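Local structure of mannan endo-1,6-alpha-mannosidase (Chaetomium thermophilum, 6RY0) at residues A[86-91]-A[327-332]; A[170-173]-A[179-182]; A[225-230]-A[284-289]; A[146-149]-A[154-157]. The protein probably hydrolyses or transfers alpha-1,6-linked mannan chains as a family 76 glycosidase and is implicated in moving GPI-anchored glycoproteins into the fungal cell wall. All coordinates share one frame; numbering follows the deposited sequence. Where two conformers were deposited one is given.

Interaction 1 of 4, residues A[86-91]-A[327-332]; sequences YVDYWH and VHRWMA
Arg329 and Asp88 are the two side chains that bring helix 323-337 and helix 76-93 together here, and they do so as a buried ion pair. The arginine leaves its helix with CG beside the backbone N, then folds at its third torsion (chi3 52°) instead of running straight on. This bend presents the NE side of the guanidinium, and not its far end, to the aspartate. NE gives the shorter bond, reaching Asp88 OD2 at 2.8 Å with an N-H...O angle of 152°, and it arrives on the anti lone pair, the side turned from the other oxygen. Arg329 NH2 makes the second bond to the same Asp88 OD2 at 3.1 Å, this time from above the carboxylate plane. Both bonds lie close to the guanidinium plane, yet the two flat groups are turned 68° apart, so the grip is side-on and converges on one oxygen instead of forming the coplanar pairing of two nitrogens with two oxygens. The other oxygen, Asp88 OD1, accepts a hydrogen bond from Asn143, which gives the carboxylate a second tether away from the arginine. Asp88 was modelled in two conformers, and this geometry belongs to one of them. The next residue after the arginine, Trp330, packs on Ala265 and Leu266 of helix 261-278. With so little apolar contact between the two segments, their association at this point is chiefly electrostatic: opposite charges compensate each other in the protein interior, and the directional N-H bonds probably help to set how the two helices are placed.

Interaction 2 of 4, residues A[170-173]-A[179-182]; sequences ERHD and GLRW
Gly179 comes first and meets residues 170-173 through water and backbone. Its phi of 87° suits glycine better than other residues. One water accepts from Gly179 N at 2.9 Å and also lies in the plane of the His172 ring, at the edge that carries ND1; His172 NE2, across the ring, is bonded to the carbonyl of Gln166. Leu180 brings the apolar part: its CD2 methyl touches Arg171 CB at 3.7 Å and comes obliquely to the His172 ring, 3.6 Å from His172 NE2. At Arg181 the backbone is bridged by another water, which accepts from Arg181 N at 2.9 Å and donates to Arg171 O at 2.8 Å. The Arg181 side chain, extended from CG to NE, then reaches Asp173 side-on. Arg181 NH2 takes the syn lone pair of Asp173 OD2 at 2.8 Å and 163°, while Arg181 NE makes a longer bond, 3.3 Å, to that same OD2 from above the carboxylate plane. The carboxylate stands nearly perpendicular (86°) to the guanidinium, and its OD1 turns to Thr175 and Lys194. The intervening turn carries Cys176, disulfide-bonded to Cys252. The Arg171 side chain lies about 10 Å from that of Asp129, which binds a second calcium in another structure of this protein, but not in this model. Together these features describe an irregular, water-bridged loop that follows helix 155-167, in an enzyme of the (alpha/alpha)6-barrel family 76.

Interaction 3 of 4, residues A[225-230]-A[284-289]; sequences IFDWLY and KDRVDN
Arg286 reaches from helix 281-298 to Asp227 and Phe226 of helix 216-231, its chain stretched straight from CG to NE. Its direct bond to the carboxylate is weak: Arg286 NH1 stands 3.3 Å from Asp227 OD1 with an N-H...O angle of only 124°, although the charges still form a salt bridge. A water makes up for this. It donates to Asp227 OD2 at 2.9 Å and accepts from Arg286 NH2 at 3.0 Å, in the guanidinium plane, so each carboxylate oxygen is linked to the arginine by a different route. The apolar part of the same chain runs past the phenyl ring, where Arg286 CD lies 3.6 Å from Phe226 CE1 and the ring and guanidinium planes differ by just 9°. Trp283 adds a cation-pi contact to Arg286 and an edge-to-face one to Phe226. With a leucine in place of Arg286, Asp227 would probably lose its charge partner and the bridging water one of its donors. The chemistry is thus that of a water-assisted ion pair whose arginine runs past an aromatic ring, in which charge attraction, water and carbon packing share the work.

Interaction 4 of 4, residues A[146-149]-A[154-157]; sequences PNPP and QWLA
The start of helix 155-167, with Gln154 at its N-cap position, is met by the proline-rich loop 146-149. Pro148 lies over one face of the Trp155 indole: its CG is 3.7 Å from the centroid of the six-membered ring and 13° off the normal, a CH-pi contact. At the edge of the indole, on its five-membered ring, Trp155 NE1 donates to Pro146 O, 2.9 Å away at 147°, with the nitrogen well above the carbonyl plane. Face and edge of the indole are thus engaged by two prolines of one loop, which fixes its rotation. Gln154 works beside it. Its chain is bent at chi2 (-63°), folding the amide back against the loop, where Gln154 NE2 makes a nearly straight bond of 3.2 Å to Pro148 O; the same NE2 is also bonded to Lys152 O. Gln154 OE1 approaches Asn147 CB at 3.4 Å, and a water joins the pieces: it donates to Asn147 OD1 and to Gln154 OE1, each at 2.7 Å, and accepts from Trp155 N at 3.0 Å, one of the first amides of the helix. Replacing Trp155 by an alanine would probably leave Pro146 O without this donor and open a gap under the Pro148 ring. Asn147 ND2 reaches onward to the carbonyl of Ile417. Around this corner, helix 99-108 lies against Trp155 through Met103 and Met106 and against Pro148 through Leu107, while Leu156 turns to Leu209, Tyr212 and Thr213 of helix 196-213.

All four contacts lie in the family 76 domain, whose helices form an (alpha/alpha)6 barrel. Interaction 1 pairs distant parts of the sequence about 10 Å from the centre of the molecule, and the other three fall between its segments, in the order 4, 2, 3. Interactions 4 and 2 flank the two ends of helix 155-167, with centres 28 Å apart and no touch. Neighbours do meet elsewhere: Trp90 packs on Pro146 between interactions 1 and 4, and Gly179 on Trp228 between interactions 2 and 3, whose centres are 19 Å apart. The contacts thus fall into two touching pairs, 1 with 4 and 2 with 3, which do not touch each other directly.

Interaction 1 of 4, residues A[86-91]-A[327-332]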
loop_
_atom_site.group_PDB
_atom_site.type_symbol
_atom_site.label_atom_id
_atom_site.label_comp_id
_atom_site.label_asym_id
_atom_site.label_seq_id
_atom_site.Cartn_x
_atom_site.Cartn_y
_atom_site.Cartn_z
ATOM N N TYR A 86 10.344 -2.882 -0.494
ATOM C CA TYR A 86 11.769 -2.818 -0.651
ATOM C C TYR A 86 12.305 -1.427 -0.996
ATOM O O TYR A 86 13.429 -1.094 -0.620
ATOM C CB TYR A 86 12.304 -3.852 -1.665
ATOM C CG TYR A 86 12.416 -5.229 -1.028
ATOM C CD1 TYR A 86 11.311 -6.052 -0.886
ATOM C CD2 TYR A 86 13.633 -5.695 -0.543
ATOM C CE1 TYR A 86 11.403 -7.273 -0.268
ATOM C CE2 TYR A 86 13.735 -6.932 0.075
ATOM C CZ TYR A 86 12.615 -7.706 0.216
ATOM O OH TYR A 86 12.653 -8.938 0.796
ATOM N N VAL A 87 11.520 -0.619 -1.687
ATOM C CA VAL A 87 11.872 0.792 -1.841
ATOM C C VAL A 87 11.953 1.462 -0.471
ATOM O O VAL A 87 12.895 2.210 -0.170
ATOM C CB VAL A 87 10.848 1.483 -2.762
ATOM C CG1 VAL A 87 11.039 2.992 -2.776
ATOM C CG2 VAL A 87 10.946 0.934 -4.192
ATOM N N ASP A 88 10.973 1.174 0.384
ATOM C CA ASP A 88 11.005 1.671 1.764
ATOM C C ASP A 88 12.176 1.076 2.551
ATOM O O ASP A 88 12.837 1.790 3.301
ATOM C CB ASP A 88 9.685 1.428 2.503
ATOM C CG ASP A 88 8.797 2.644 2.571
ATOM O OD1 ASP A 88 9.279 3.788 2.405
ATOM O OD2 ASP A 88 7.581 2.419 2.835
ATOM N N TYR A 89 12.421 -0.221 2.399
ATOM C CA TYR A 89 13.532 -0.875 3.108
ATOM C C TYR A 89 14.843 -0.145 2.855
ATOM O O TYR A 89 15.582 0.167 3.803
ATOM C CB TYR A 89 13.624 -2.342 2.703
ATOM C CG TYR A 89 14.882 -3.020 3.202
ATOM C CD1 TYR A 89 15.020 -3.391 4.514
ATOM C CD2 TYR A 89 15.949 -3.258 2.340
ATOM C CE1 TYR A 89 16.216 -3.970 4.980
ATOM C CE2 TYR A 89 17.134 -3.817 2.791
ATOM C CZ TYR A 89 17.263 -4.145 4.122
ATOM O OH TYR A 89 18.418 -4.663 4.646
ATOM N N TRP A 90 15.161 0.125 1.593
ATOM C CA TRP A 90 16.391 0.832 1.284
ATOM C C TRP A 90 16.386 2.238 1.879
ATOM O O TRP A 90 17.395 2.699 2.412
ATOM C CB TRP A 90 16.609 0.856 -0.230
ATOM C CG TRP A 90 17.618 1.873 -0.648
ATOM C CD1 TRP A 90 18.985 1.813 -0.558
ATOM C CD2 TRP A 90 17.313 3.157 -1.196
ATOM N NE1 TRP A 90 19.535 2.975 -1.037
ATOM C CE2 TRP A 90 18.525 3.823 -1.426
ATOM C CE3 TRP A 90 16.112 3.810 -1.483
ATOM C CZ2 TRP A 90 18.575 5.132 -1.957
ATOM C CZ3 TRP A 90 16.155 5.086 -1.990
ATOM C CH2 TRP A 90 17.363 5.729 -2.242
ATOM N N HIS A 91 15.265 2.943 1.759
ATOM C CA HIS A 91 15.139 4.283 2.308
ATOM C C HIS A 91 15.400 4.322 3.814
ATOM O O HIS A 91 15.957 5.279 4.331
ATOM C CB HIS A 91 13.742 4.788 1.956
ATOM C CG HIS A 91 13.319 6.069 2.578
ATOM N ND1 HIS A 91 13.879 7.277 2.263
ATOM C CD2 HIS A 91 12.304 6.339 3.431
ATOM C CE1 HIS A 91 13.237 8.240 2.911
ATOM N NE2 HIS A 91 12.271 7.697 3.635
ATOM N N VAL A 327 0.058 -0.837 7.192
ATOM C CA VAL A 327 -0.323 -0.001 8.330
ATOM C C VAL A 327 0.931 0.575 8.982
ATOM O O VAL A 327 1.032 1.772 9.237
ATOM C CB VAL A 327 -1.192 -0.787 9.324
ATOM C CG1 VAL A 327 -1.427 0.035 10.565
ATOM C CG2 VAL A 327 -2.490 -1.219 8.690
ATOM N N HIS A 328 1.902 -0.297 9.273
ATOM C CA HIS A 328 3.128 0.183 9.893
ATOM C C HIS A 328 3.868 1.194 9.032
ATOM O O HIS A 328 4.254 2.254 9.505
ATOM C CB HIS A 328 4.067 -1.015 10.203
ATOM C CG HIS A 328 3.803 -1.646 11.538
ATOM N ND1 HIS A 328 4.599 -1.377 12.617
ATOM C CD2 HIS A 328 2.855 -2.525 11.993
ATOM C CE1 HIS A 328 4.137 -2.059 13.667
ATOM N NE2 HIS A 328 3.083 -2.772 13.326
ATOM N N ARG A 329 4.107 0.854 7.771
ATOM C CA ARG A 329 4.922 1.739 6.921
ATOM C C ARG A 329 4.240 3.077 6.704
ATOM O O ARG A 329 4.898 4.126 6.712
ATOM C CB ARG A 329 5.221 1.064 5.558
ATOM C CG ARG A 329 6.280 0.027 5.609
ATOM C CD ARG A 329 6.293 -0.868 4.329
ATOM N NE ARG A 329 6.335 -0.065 3.171
ATOM C CZ ARG A 329 5.527 -0.181 2.127
ATOM N NH1 ARG A 329 4.613 -1.141 1.992
ATOM N NH2 ARG A 329 5.626 0.739 1.145
ATOM N N TRP A 330 2.938 3.044 6.458
ATOM C CA TRP A 330 2.188 4.262 6.174
ATOM C C TRP A 330 2.057 5.122 7.427
ATOM O O TRP A 330 2.245 6.345 7.368
ATOM C CB TRP A 330 0.823 3.932 5.605
ATOM C CG TRP A 330 0.846 3.307 4.253
ATOM C CD1 TRP A 330 1.848 3.313 3.347
ATOM C CD2 TRP A 330 -0.220 2.547 3.677
ATOM N NE1 TRP A 330 1.468 2.574 2.238
ATOM C CE2 TRP A 330 0.197 2.102 2.427
ATOM C CE3 TRP A 330 -1.486 2.185 4.125
ATOM C CZ2 TRP A 330 -0.610 1.348 1.596
ATOM C CZ3 TRP A 330 -2.281 1.401 3.321
ATOM C CH2 TRP A 330 -1.842 1.011 2.059
ATOM N N MET A 331 1.745 4.510 8.567
ATOM C CA MET A 331 1.652 5.285 9.810
ATOM C C MET A 331 2.991 5.906 10.191
ATOM O O MET A 331 3.043 7.021 10.698
ATOM C CB MET A 331 1.081 4.459 10.949
ATOM C CG MET A 331 -0.407 4.143 10.761
ATOM S SD MET A 331 -1.148 3.188 12.099
ATOM C CE MET A 331 -1.274 4.436 13.365
ATOM N N ALA A 332 4.084 5.206 9.929
ATOM C CA ALA A 332 5.391 5.769 10.191
ATOM C C ALA A 332 5.606 7.040 9.369
ATOM O O ALA A 332 6.067 8.071 9.879
ATOM C CB ALA A 332 6.479 4.745 9.964
HETATM O O HOH W 1 5.641 3.872 3.490
#

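Interaction 2 of 4, residues A[170-173]-A[179-182]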
loop_
_atom_site.group_PDB
_atom_site.type_symbol
_atom_site.label_atom_id
_atom_site.label_comp_id
_atom_site.label_asym_id
_atom_site.label_seq_id
_atom_site.Cartn_x
_atom_site.Cartn_y
_atom_site.Cartn_z
ATOM N N GLU A 170 -14.474 8.075 -17.929
ATOM C CA GLU A 170 -15.293 6.849 -17.922
ATOM C C GLU A 170 -15.219 6.097 -16.602
ATOM O O GLU A 170 -16.074 5.227 -16.327
ATOM C CB GLU A 170 -14.918 5.910 -19.078
ATOM C CG GLU A 170 -13.635 5.086 -18.921
ATOM C CD GLU A 170 -12.328 5.867 -18.995
ATOM O OE1 GLU A 170 -12.311 7.068 -19.373
ATOM O OE2 GLU A 170 -11.294 5.249 -18.692
ATOM N N ARG A 171 -14.235 6.453 -15.771
ATOM C CA ARG A 171 -14.142 5.818 -14.466
ATOM C C ARG A 171 -14.953 6.555 -13.392
ATOM O O ARG A 171 -14.976 6.117 -12.252
ATOM C CB ARG A 171 -12.687 5.652 -14.036
ATOM C CG ARG A 171 -11.905 4.752 -14.950
ATOM C CD ARG A 171 -10.637 4.197 -14.291
ATOM N NE ARG A 171 -9.817 3.498 -15.273
ATOM C CZ ARG A 171 -8.574 3.080 -15.087
ATOM N NH1 ARG A 171 -8.015 3.101 -13.890
ATOM N NH2 ARG A 171 -7.884 2.662 -16.131
ATOM N N HIS A 172 -15.618 7.654 -13.762
ATOM C CA HIS A 172 -16.399 8.462 -12.819
ATOM C C HIS A 172 -17.768 8.710 -13.384
ATOM O O HIS A 172 -18.008 9.744 -13.982
ATOM C CB HIS A 172 -15.672 9.791 -12.552
ATOM C CG HIS A 172 -14.335 9.578 -11.954
ATOM N ND1 HIS A 172 -14.145 9.490 -10.600
ATOM C CD2 HIS A 172 -13.140 9.303 -12.535
ATOM C CE1 HIS A 172 -12.878 9.198 -10.364
ATOM N NE2 HIS A 172 -12.247 9.067 -11.522
ATOM N N ASP A 173 -18.681 7.794 -13.131
ATOM C CA ASP A 173 -20.035 7.929 -13.610
ATOM C C ASP A 173 -20.965 8.424 -12.492
ATOM O O ASP A 173 -20.510 8.771 -11.405
ATOM C CB ASP A 173 -20.502 6.634 -14.322
ATOM C CG ASP A 173 -20.776 5.460 -13.398
ATOM O OD1 ASP A 173 -21.082 5.652 -12.218
ATOM O OD2 ASP A 173 -20.729 4.309 -13.900
ATOM N N GLY A 179 -17.464 8.281 -7.398
ATOM C CA GLY A 179 -16.599 7.235 -6.878
ATOM C C GLY A 179 -16.131 6.275 -7.950
ATOM O O GLY A 179 -16.827 6.026 -8.938
ATOM N N LEU A 180 -14.946 5.732 -7.756
ATOM C CA LEU A 180 -14.449 4.647 -8.575
ATOM C C LEU A 180 -15.120 3.335 -8.214
ATOM O O LEU A 180 -15.359 3.013 -7.055
ATOM C CB LEU A 180 -12.942 4.455 -8.364
ATOM C CG LEU A 180 -12.020 5.542 -8.876
ATOM C CD1 LEU A 180 -10.600 5.261 -8.429
ATOM C CD2 LEU A 180 -12.076 5.622 -10.369
ATOM N N ARG A 181 -15.358 2.552 -9.261
ATOM C CA ARG A 181 -15.644 1.137 -9.148
ATOM C C ARG A 181 -14.376 0.369 -8.806
ATOM O O ARG A 181 -13.266 0.788 -9.117
ATOM C CB ARG A 181 -16.265 0.611 -10.447
ATOM C CG ARG A 181 -17.590 1.294 -10.788
ATOM C CD ARG A 181 -17.988 1.028 -12.222
ATOM N NE ARG A 181 -19.235 1.696 -12.592
ATOM C CZ ARG A 181 -20.438 1.116 -12.537
ATOM N NH1 ARG A 181 -20.564 -0.116 -12.057
ATOM N NH2 ARG A 181 -21.507 1.772 -12.971
ATOM N N TRP A 182 -14.551 -0.793 -8.199
ATOM C CA TRP A 182 -13.441 -1.651 -7.864
ATOM C C TRP A 182 -12.637 -2.023 -9.098
ATOM O O TRP A 182 -11.408 -1.936 -9.100
ATOM C CB TRP A 182 -13.986 -2.883 -7.161
ATOM C CG TRP A 182 -12.978 -3.828 -6.673
ATOM C CD1 TRP A 182 -11.648 -3.603 -6.414
ATOM C CD2 TRP A 182 -13.228 -5.162 -6.315
ATOM N NE1 TRP A 182 -11.061 -4.739 -5.887
ATOM C CE2 TRP A 182 -12.017 -5.721 -5.848
ATOM C CE3 TRP A 182 -14.367 -5.964 -6.360
ATOM C CZ2 TRP A 182 -11.927 -7.036 -5.426
ATOM C CZ3 TRP A 182 -14.281 -7.249 -5.945
ATOM C CH2 TRP A 182 -13.069 -7.790 -5.495
HETATM O O HOH W 2 -17.386 3.940 -13.591
HETATM O O HOH W 3 -14.982 3.366 -12.051
HETATM O O HOH W 4 -17.963 5.576 -11.481
HETATM O O HOH W 5 -15.933 10.364 -8.684
#

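Interaction 3 of 4, residues A[225-230]-A[284-289]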
loop_
_atom_site.group_PDB
_atom_site.type_symbol
_atom_site.label_atom_id
_atom_site.label_comp_id
_atom_site.label_asym_id
_atom_site.label_seq_id
_atom_site.Cartn_x
_atom_site.Cartn_y
_atom_site.Cartn_z
ATOM N N ILE A 225 -12.536 13.154 -3.977
ATOM C CA ILE A 225 -12.732 11.732 -3.699
ATOM C C ILE A 225 -12.886 11.475 -2.206
ATOM O O ILE A 225 -13.724 10.652 -1.801
ATOM C CB ILE A 225 -11.577 10.907 -4.282
ATOM C CG1 ILE A 225 -11.534 11.013 -5.776
ATOM C CG2 ILE A 225 -11.582 9.477 -3.761
ATOM C CD1 ILE A 225 -12.676 10.295 -6.451
ATOM N N PHE A 226 -12.125 12.168 -1.372
ATOM C CA PHE A 226 -12.303 12.029 0.071
ATOM C C PHE A 226 -13.711 12.441 0.482
ATOM O O PHE A 226 -14.377 11.761 1.263
ATOM C CB PHE A 226 -11.272 12.871 0.809
ATOM C CG PHE A 226 -11.238 12.553 2.276
ATOM C CD1 PHE A 226 -12.108 13.170 3.150
ATOM C CD2 PHE A 226 -10.321 11.622 2.791
ATOM C CE1 PHE A 226 -12.063 12.845 4.513
ATOM C CE2 PHE A 226 -10.287 11.313 4.124
ATOM C CZ PHE A 226 -11.155 11.916 4.959
ATOM N N ASP A 227 -14.177 13.566 -0.066
ATOM C CA ASP A 227 -15.491 14.048 0.287
ATOM C C ASP A 227 -16.576 13.078 -0.157
ATOM O O ASP A 227 -17.602 12.945 0.517
ATOM C CB ASP A 227 -15.699 15.446 -0.257
ATOM C CG ASP A 227 -14.894 16.509 0.516
ATOM O OD1 ASP A 227 -14.286 16.203 1.574
ATOM O OD2 ASP A 227 -14.847 17.639 0.026
ATOM N N TRP A 228 -16.349 12.383 -1.270
ATOM C CA TRP A 228 -17.258 11.352 -1.720
ATOM C C TRP A 228 -17.281 10.161 -0.750
ATOM O O TRP A 228 -18.332 9.678 -0.366
ATOM C CB TRP A 228 -16.904 10.897 -3.155
ATOM C CG TRP A 228 -17.830 9.833 -3.632
ATOM C CD1 TRP A 228 -19.062 10.022 -4.201
ATOM C CD2 TRP A 228 -17.651 8.413 -3.514
ATOM N NE1 TRP A 228 -19.656 8.812 -4.434
ATOM C CE2 TRP A 228 -18.821 7.806 -4.020
ATOM C CE3 TRP A 228 -16.620 7.589 -3.048
ATOM C CZ2 TRP A 228 -18.991 6.443 -4.060
ATOM C CZ3 TRP A 228 -16.783 6.221 -3.105
ATOM C CH2 TRP A 228 -17.964 5.667 -3.583
ATOM N N LEU A 229 -16.095 9.693 -0.345
ATOM C CA LEU A 229 -16.002 8.606 0.615
ATOM C C LEU A 229 -16.741 8.944 1.924
ATOM O O LEU A 229 -17.341 8.079 2.561
ATOM C CB LEU A 229 -14.546 8.294 0.911
ATOM C CG LEU A 229 -13.833 7.460 -0.154
ATOM C CD1 LEU A 229 -12.329 7.453 0.109
ATOM C CD2 LEU A 229 -14.378 6.043 -0.207
ATOM N N TYR A 230 -16.619 10.202 2.335
ATOM C CA TYR A 230 -17.321 10.649 3.537
ATOM C C TYR A 230 -18.821 10.683 3.255
ATOM O O TYR A 230 -19.609 10.124 4.022
ATOM C CB TYR A 230 -16.792 12.011 4.002
ATOM C CG TYR A 230 -17.282 12.380 5.379
ATOM C CD1 TYR A 230 -16.698 11.816 6.499
ATOM C CD2 TYR A 230 -18.313 13.273 5.551
ATOM C CE1 TYR A 230 -17.148 12.112 7.771
ATOM C CE2 TYR A 230 -18.760 13.584 6.843
ATOM C CZ TYR A 230 -18.166 13.000 7.929
ATOM O OH TYR A 230 -18.586 13.259 9.219
ATOM N N LYS A 284 -6.171 18.551 9.162
ATOM C CA LYS A 284 -5.665 18.147 10.466
ATOM C C LYS A 284 -6.734 17.395 11.236
ATOM O O LYS A 284 -6.460 16.370 11.858
ATOM C CB LYS A 284 -5.165 19.336 11.289
ATOM C CG LYS A 284 -4.462 18.870 12.560
ATOM C CD LYS A 284 -3.917 20.000 13.381
ATOM C CE LYS A 284 -3.262 19.504 14.662
ATOM N NZ LYS A 284 -4.228 18.846 15.583
ATOM N N ASP A 285 -7.957 17.909 11.213
ATOM C CA ASP A 285 -9.058 17.265 11.914
ATOM C C ASP A 285 -9.309 15.875 11.382
ATOM O O ASP A 285 -9.577 14.939 12.149
ATOM C CB ASP A 285 -10.356 18.078 11.790
ATOM C CG ASP A 285 -10.314 19.412 12.467
ATOM O OD1 ASP A 285 -9.452 19.632 13.336
ATOM O OD2 ASP A 285 -11.196 20.237 12.166
ATOM N N ARG A 286 -9.229 15.721 10.059
ATOM C CA ARG A 286 -9.442 14.419 9.430
ATOM C C ARG A 286 -8.322 13.442 9.802
ATOM O O ARG A 286 -8.593 12.284 10.103
ATOM C CB ARG A 286 -9.582 14.579 7.910
ATOM C CG ARG A 286 -10.867 15.277 7.517
ATOM C CD ARG A 286 -10.840 15.830 6.117
ATOM N NE ARG A 286 -12.022 16.644 5.909
ATOM C CZ ARG A 286 -12.441 17.067 4.741
ATOM N NH1 ARG A 286 -11.777 16.761 3.635
ATOM N NH2 ARG A 286 -13.541 17.821 4.696
ATOM N N VAL A 287 -7.062 13.907 9.797
ATOM C CA VAL A 287 -5.961 13.092 10.289
ATOM C C VAL A 287 -6.247 12.629 11.702
ATOM O O VAL A 287 -6.129 11.440 12.026
ATOM C CB VAL A 287 -4.642 13.897 10.229
ATOM C CG1 VAL A 287 -3.535 13.256 11.075
ATOM C CG2 VAL A 287 -4.170 14.068 8.785
ATOM N N ASP A 288 -6.616 13.565 12.565
ATOM C CA ASP A 288 -6.778 13.233 13.979
ATOM C C ASP A 288 -7.932 12.254 14.184
ATOM O O ASP A 288 -7.815 11.323 14.979
ATOM C CB ASP A 288 -7.007 14.516 14.774
ATOM C CG ASP A 288 -5.776 15.407 14.820
ATOM O OD1 ASP A 288 -4.667 14.924 14.520
ATOM O OD2 ASP A 288 -5.947 16.583 15.214
ATOM N N ASN A 289 -9.040 12.454 13.480
ATOM C CA ASN A 289 -10.188 11.561 13.595
ATOM C C ASN A 289 -9.894 10.174 13.048
ATOM O O ASN A 289 -10.242 9.178 13.684
ATOM C CB ASN A 289 -11.404 12.170 12.907
ATOM C CG ASN A 289 -12.083 13.240 13.743
ATOM O OD1 ASN A 289 -12.102 13.162 14.956
ATOM N ND2 ASN A 289 -12.665 14.214 13.092
HETATM O O HOH W 6 -14.178 19.339 2.230
#

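Interaction 4 of 4, residues A[146-149]-A[154-157]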
loop_
_atom_site.group_PDB
_atom_site.type_symbol
_atom_site.label_atom_id
_atom_site.label_comp_id
_atom_site.label_asym_id
_atom_site.label_seq_id
_atom_site.Cartn_x
_atom_site.Cartn_y
_atom_site.Cartn_z
ATOM N N PRO A 146 16.869 5.116 -6.997
ATOM C CA PRO A 146 17.563 5.396 -8.255
ATOM C C PRO A 146 16.664 5.342 -9.470
ATOM O O PRO A 146 15.779 4.493 -9.596
ATOM C CB PRO A 146 18.644 4.306 -8.300
ATOM C CG PRO A 146 18.946 4.065 -6.833
ATOM C CD PRO A 146 17.610 4.166 -6.145
ATOM N N ASN A 147 16.894 6.259 -10.387
ATOM C CA ASN A 147 16.065 6.368 -11.569
ATOM C C ASN A 147 16.313 5.241 -12.540
ATOM O O ASN A 147 17.456 4.845 -12.751
ATOM C CB ASN A 147 16.348 7.678 -12.291
ATOM C CG ASN A 147 15.902 8.898 -11.526
ATOM O OD1 ASN A 147 14.948 8.864 -10.735
ATOM N ND2 ASN A 147 16.563 10.014 -11.776
ATOM N N PRO A 148 15.270 4.789 -13.231
ATOM C CA PRO A 148 15.441 3.899 -14.387
ATOM C C PRO A 148 16.274 4.544 -15.460
ATOM O O PRO A 148 16.425 5.768 -15.466
ATOM C CB PRO A 148 13.997 3.698 -14.905
ATOM C CG PRO A 148 13.130 3.958 -13.682
ATOM C CD PRO A 148 13.847 5.097 -13.005
ATOM N N PRO A 149 16.791 3.743 -16.398
ATOM C CA PRO A 149 17.526 4.304 -17.536
ATOM C C PRO A 149 16.719 5.363 -18.273
ATOM O O PRO A 149 15.479 5.433 -18.214
ATOM C CB PRO A 149 17.775 3.078 -18.412
ATOM C CG PRO A 149 17.878 1.940 -17.418
ATOM C CD PRO A 149 16.767 2.266 -16.451
ATOM N N GLN A 154 9.944 6.770 -15.960
ATOM C CA GLN A 154 10.468 7.290 -14.723
ATOM C C GLN A 154 9.429 7.191 -13.607
ATOM O O GLN A 154 8.218 7.134 -13.865
ATOM C CB GLN A 154 10.924 8.742 -14.952
ATOM C CG GLN A 154 12.047 8.864 -15.989
ATOM C CD GLN A 154 13.305 8.161 -15.549
ATOM O OE1 GLN A 154 13.800 8.388 -14.443
ATOM N NE2 GLN A 154 13.817 7.288 -16.382
ATOM N N TRP A 155 9.878 7.165 -12.345
ATOM C CA TRP A 155 8.973 6.880 -11.250
ATOM C C TRP A 155 7.805 7.868 -11.143
ATOM O O TRP A 155 6.647 7.471 -11.038
ATOM C CB TRP A 155 9.711 6.797 -9.906
ATOM C CG TRP A 155 10.868 5.863 -9.889
ATOM C CD1 TRP A 155 12.104 6.167 -9.396
ATOM C CD2 TRP A 155 10.907 4.475 -10.284
ATOM N NE1 TRP A 155 12.915 5.066 -9.463
ATOM C CE2 TRP A 155 12.213 4.015 -10.005
ATOM C CE3 TRP A 155 9.996 3.584 -10.850
ATOM C CZ2 TRP A 155 12.614 2.724 -10.311
ATOM C CZ3 TRP A 155 10.397 2.301 -11.158
ATOM C CH2 TRP A 155 11.688 1.882 -10.885
ATOM N N LEU A 156 8.099 9.168 -11.152
ATOM C CA LEU A 156 7.043 10.146 -11.047
ATOM C C LEU A 156 6.066 9.989 -12.227
ATOM O O LEU A 156 4.849 10.020 -12.045
ATOM C CB LEU A 156 7.600 11.568 -10.999
ATOM C CG LEU A 156 6.555 12.700 -11.017
ATOM C CD1 LEU A 156 5.664 12.664 -9.809
ATOM C CD2 LEU A 156 7.243 14.044 -11.123
ATOM N N ALA A 157 6.606 9.819 -13.433
ATOM C CA ALA A 157 5.781 9.651 -14.620
ATOM C C ALA A 157 4.853 8.440 -14.512
ATOM O O ALA A 157 3.724 8.476 -15.007
ATOM C CB ALA A 157 6.641 9.534 -15.853
HETATM O O HOH W 7 12.642 8.260 -12.009
#